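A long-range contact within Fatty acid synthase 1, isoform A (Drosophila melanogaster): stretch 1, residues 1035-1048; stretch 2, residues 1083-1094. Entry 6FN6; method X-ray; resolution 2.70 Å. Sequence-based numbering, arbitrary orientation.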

# COMPACT_ATOMS: atom_id res chain seq x y z
N LYS A 1035 22.35 -6.01 63.18
CA LYS A 1035 22.40 -4.85 62.30
C LYS A 1035 23.55 -3.94 62.72
O LYS A 1035 24.28 -3.41 61.87
CB LYS A 1035 21.07 -4.08 62.36
CG LYS A 1035 19.85 -4.91 61.94
CD LYS A 1035 18.55 -4.13 62.05
CE LYS A 1035 18.14 -3.89 63.50
NZ LYS A 1035 17.87 -5.16 64.23
N VAL A 1036 23.71 -3.77 64.02
CA VAL A 1036 24.72 -2.89 64.59
C VAL A 1036 26.14 -3.45 64.43
O VAL A 1036 27.05 -2.75 64.00
CB VAL A 1036 24.42 -2.62 66.08
CG1 VAL A 1036 25.54 -1.82 66.74
CG2 VAL A 1036 23.08 -1.89 66.22
N THR A 1037 26.30 -4.72 64.78
CA THR A 1037 27.63 -5.34 64.87
C THR A 1037 28.34 -5.47 63.52
O THR A 1037 29.56 -5.34 63.45
CB THR A 1037 27.54 -6.74 65.51
OG1 THR A 1037 26.59 -7.54 64.79
CG2 THR A 1037 27.11 -6.63 66.96
N ALA A 1038 27.59 -5.73 62.46
CA ALA A 1038 28.18 -5.82 61.12
C ALA A 1038 28.74 -4.46 60.71
O ALA A 1038 29.87 -4.35 60.24
CB ALA A 1038 27.16 -6.31 60.11
N THR A 1039 27.93 -3.42 60.90
CA THR A 1039 28.34 -2.06 60.56
C THR A 1039 29.55 -1.66 61.39
O THR A 1039 30.47 -1.02 60.90
CB THR A 1039 27.19 -1.06 60.80
OG1 THR A 1039 26.01 -1.51 60.14
CG2 THR A 1039 27.57 0.33 60.29
N LYS A 1040 29.54 -2.06 62.66
CA LYS A 1040 30.62 -1.72 63.58
C LYS A 1040 31.94 -2.33 63.10
O LYS A 1040 32.96 -1.65 63.06
CB LYS A 1040 30.28 -2.20 64.99
CG LYS A 1040 31.35 -1.92 66.02
CD LYS A 1040 30.88 -2.34 67.41
CE LYS A 1040 31.93 -2.04 68.47
NZ LYS A 1040 31.42 -2.30 69.84
N TYR A 1041 31.91 -3.60 62.74
CA TYR A 1041 33.11 -4.29 62.29
C TYR A 1041 33.49 -3.89 60.86
O TYR A 1041 34.68 -3.72 60.56
CB TYR A 1041 32.91 -5.81 62.36
CG TYR A 1041 32.92 -6.38 63.76
CD1 TYR A 1041 33.77 -5.88 64.74
CD2 TYR A 1041 32.07 -7.42 64.11
CE1 TYR A 1041 33.78 -6.40 66.02
CE2 TYR A 1041 32.07 -7.95 65.38
CZ TYR A 1041 32.92 -7.44 66.34
OH TYR A 1041 32.91 -7.97 67.61
N LEU A 1042 32.50 -3.74 59.99
CA LEU A 1042 32.76 -3.28 58.62
C LEU A 1042 33.41 -1.90 58.65
O LEU A 1042 34.35 -1.64 57.89
CB LEU A 1042 31.46 -3.24 57.81
CG LEU A 1042 30.92 -4.60 57.36
CD1 LEU A 1042 29.51 -4.46 56.81
CD2 LEU A 1042 31.83 -5.23 56.33
N ASP A 1043 32.92 -1.04 59.53
CA ASP A 1043 33.51 0.28 59.71
C ASP A 1043 34.97 0.15 60.12
O ASP A 1043 35.85 0.76 59.53
CB ASP A 1043 32.74 1.08 60.76
CG ASP A 1043 33.52 2.28 61.28
OD1 ASP A 1043 34.28 2.88 60.49
OD2 ASP A 1043 33.37 2.61 62.47
N GLN A 1044 35.20 -0.68 61.13
CA GLN A 1044 36.52 -0.81 61.74
C GLN A 1044 37.58 -1.31 60.75
O GLN A 1044 38.64 -0.71 60.62
CB GLN A 1044 36.43 -1.76 62.93
CG GLN A 1044 37.75 -2.14 63.58
CD GLN A 1044 37.56 -3.08 64.76
OE1 GLN A 1044 36.45 -3.23 65.28
NE2 GLN A 1044 38.64 -3.72 65.18
N PHE A 1045 37.27 -2.39 60.04
CA PHE A 1045 38.25 -3.05 59.18
C PHE A 1045 38.40 -2.38 57.81
O PHE A 1045 39.44 -2.51 57.18
CB PHE A 1045 37.87 -4.52 59.00
CG PHE A 1045 37.97 -5.33 60.25
CD1 PHE A 1045 39.21 -5.60 60.82
CD2 PHE A 1045 36.84 -5.82 60.87
CE1 PHE A 1045 39.31 -6.34 61.98
CE2 PHE A 1045 36.93 -6.57 62.03
CZ PHE A 1045 38.17 -6.83 62.58
N SER A 1046 37.36 -1.69 57.35
CA SER A 1046 37.43 -1.00 56.07
C SER A 1046 38.48 0.12 56.14
O SER A 1046 39.13 0.43 55.15
CB SER A 1046 36.07 -0.43 55.67
OG SER A 1046 35.61 0.53 56.61
N ARG A 1047 38.63 0.71 57.32
CA ARG A 1047 39.63 1.76 57.54
C ARG A 1047 41.02 1.26 57.17
O ARG A 1047 41.84 2.02 56.67
CB ARG A 1047 39.61 2.23 58.99
CG ARG A 1047 38.33 2.92 59.42
CD ARG A 1047 38.41 3.36 60.88
NE ARG A 1047 37.12 3.82 61.40
CZ ARG A 1047 36.98 4.66 62.42
NH1 ARG A 1047 38.05 5.14 63.05
NH2 ARG A 1047 35.77 5.02 62.82
N ASP A 1048 41.28 -0.01 57.44
CA ASP A 1048 42.59 -0.60 57.19
C ASP A 1048 42.69 -1.17 55.77
O ASP A 1048 43.71 -1.01 55.10
CB ASP A 1048 42.88 -1.71 58.20
CG ASP A 1048 42.87 -1.21 59.64
OD1 ASP A 1048 43.22 -0.04 59.87
OD2 ASP A 1048 42.50 -2.00 60.54
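Stretch 2 1083-1094: RICEQRQVSGFP

A single carboxylate oxygen, OD1 of D1043, serves two arginines, one from each side of this helix contact. From stretch 2, R1088 NH1 donates a hydrogen bond to D1043 OD1 at 2.6 Å, as part of a salt bridge; from the next turn of its own helix, R1047 NE reaches the same D1043 OD1 at 3.1 Å. R1047 NE and R1088 NH1 lie 4.4 Å apart, and the carboxylate they share offsets their charge. The example illustrates a general principle: a buried acid can be shared by arginines from two nearly parallel helices, next to ordinary knob-into-hole packing.

Stretch 1 is helical throughout. Stretch 2 continues a helix from 1083 to 1090, running in almost the same direction, at 11° to the first, with the axes 10.8 Å apart at their closest. Near the start of the stretch, I1084 (chi1 m, chi2 t) points toward stretch 1 and fits as a knob among V1036, T1039, K1040 and D1043; its CD1 lies 3.8 Å from T1039 CG2, and its CG2 3.6 Å from D1043 OD2. One turn on, R1088 leaves its backbone sideways, but a p chi3 helps bend its end inward to the acid. Its other nitrogens are held within stretch 2: NE and NH2 of R1088 donate to P1094 O at 2.8 and 3.1 Å, tying the guanidinium to the chain beyond the helix.

S1091 is the first residue to leave helical geometry, and G1092 follows with positive phi. F1093, in an extended conformation, then turns its side chain back toward stretch 1, its backbone anchored by a hydrogen bond from F1093 N to R1088 O (2.8 Å). R1047 lies over one face of the phenyl ring: R1047 CD is 3.5 Å from F1093 CE2, and the CG of R1047 makes a CH-pi contact 3.7 Å from the centroid of the F1093 ring.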

# COMPACT_ATOMS: atom_id res chain seq x y z
N ARG A 1083 25.98 7.22 65.13
CA ARG A 1083 27.24 7.50 65.81
C ARG A 1083 28.42 6.97 65.00
O ARG A 1083 29.45 7.63 64.88
CB ARG A 1083 27.23 6.87 67.21
CG ARG A 1083 28.24 7.46 68.17
CD ARG A 1083 27.83 8.86 68.59
NE ARG A 1083 28.60 9.36 69.72
CZ ARG A 1083 29.64 10.20 69.63
NH1 ARG A 1083 30.05 10.64 68.45
NH2 ARG A 1083 30.26 10.59 70.74
N ILE A 1084 28.28 5.76 64.46
CA ILE A 1084 29.32 5.16 63.64
C ILE A 1084 29.74 6.10 62.51
O ILE A 1084 30.93 6.29 62.26
CB ILE A 1084 28.87 3.80 63.09
CG1 ILE A 1084 28.73 2.79 64.23
CG2 ILE A 1084 29.85 3.29 62.03
CD1 ILE A 1084 28.15 1.45 63.83
N CYS A 1085 28.76 6.67 61.82
CA CYS A 1085 29.04 7.53 60.68
C CYS A 1085 29.62 8.86 61.14
O CYS A 1085 30.51 9.42 60.48
CB CYS A 1085 27.78 7.74 59.85
SG CYS A 1085 27.21 6.22 59.06
N GLU A 1086 29.12 9.38 62.26
CA GLU A 1086 29.65 10.61 62.82
C GLU A 1086 31.11 10.41 63.22
O GLU A 1086 31.97 11.22 62.89
CB GLU A 1086 28.84 11.05 64.04
CG GLU A 1086 29.27 12.41 64.60
CD GLU A 1086 28.55 12.77 65.89
OE1 GLU A 1086 28.13 11.86 66.62
OE2 GLU A 1086 28.42 13.98 66.17
N GLN A 1087 31.37 9.32 63.92
CA GLN A 1087 32.72 9.01 64.39
C GLN A 1087 33.67 8.84 63.21
O GLN A 1087 34.80 9.32 63.25
CB GLN A 1087 32.70 7.75 65.25
CG GLN A 1087 32.09 7.94 66.63
CD GLN A 1087 32.93 8.84 67.53
OE1 GLN A 1087 32.82 10.06 67.48
NE2 GLN A 1087 33.77 8.23 68.36
N ARG A 1088 33.20 8.15 62.18
CA ARG A 1088 34.00 7.94 60.98
C ARG A 1088 34.47 9.28 60.40
O ARG A 1088 35.64 9.45 60.08
CB ARG A 1088 33.20 7.15 59.94
CG ARG A 1088 33.19 5.64 60.18
CD ARG A 1088 32.40 4.91 59.10
NE ARG A 1088 32.99 5.11 57.77
CZ ARG A 1088 33.94 4.34 57.24
NH1 ARG A 1088 34.42 3.30 57.91
NH2 ARG A 1088 34.41 4.61 56.03
N GLN A 1089 33.55 10.22 60.26
CA GLN A 1089 33.88 11.54 59.72
C GLN A 1089 34.87 12.28 60.62
O GLN A 1089 35.76 12.97 60.13
CB GLN A 1089 32.63 12.39 59.52
CG GLN A 1089 31.77 11.98 58.34
CD GLN A 1089 30.90 13.11 57.83
OE1 GLN A 1089 31.15 14.28 58.12
NE2 GLN A 1089 29.86 12.76 57.07
N VAL A 1090 34.70 12.14 61.93
CA VAL A 1090 35.62 12.75 62.88
C VAL A 1090 37.03 12.29 62.56
O VAL A 1090 37.96 13.09 62.47
CB VAL A 1090 35.23 12.42 64.34
CG1 VAL A 1090 36.34 12.85 65.31
CG2 VAL A 1090 33.92 13.08 64.71
N SER A 1091 37.18 10.98 62.37
CA SER A 1091 38.49 10.39 62.08
C SER A 1091 38.86 10.48 60.60
O SER A 1091 39.78 9.80 60.15
CB SER A 1091 38.52 8.93 62.55
OG SER A 1091 38.26 8.83 63.94
N GLY A 1092 38.13 11.29 59.84
CA GLY A 1092 38.45 11.53 58.45
C GLY A 1092 38.10 10.39 57.51
O GLY A 1092 38.93 9.96 56.71
N PHE A 1093 36.87 9.90 57.62
CA PHE A 1093 36.39 8.85 56.73
C PHE A 1093 35.00 9.21 56.20
O PHE A 1093 34.26 9.94 56.85
CB PHE A 1093 36.33 7.50 57.46
CG PHE A 1093 37.68 6.89 57.71
CD1 PHE A 1093 38.42 6.36 56.66
CD2 PHE A 1093 38.20 6.82 58.99
CE1 PHE A 1093 39.66 5.79 56.89
CE2 PHE A 1093 39.44 6.25 59.23
CZ PHE A 1093 40.17 5.74 58.17
N PRO A 1094 34.65 8.68 55.02
CA PRO A 1094 33.28 8.89 54.54
C PRO A 1094 32.27 8.17 55.42
O PRO A 1094 32.51 7.03 55.82
CB PRO A 1094 33.28 8.29 53.13
CG PRO A 1094 34.71 8.16 52.75
CD PRO A 1094 35.48 7.98 54.02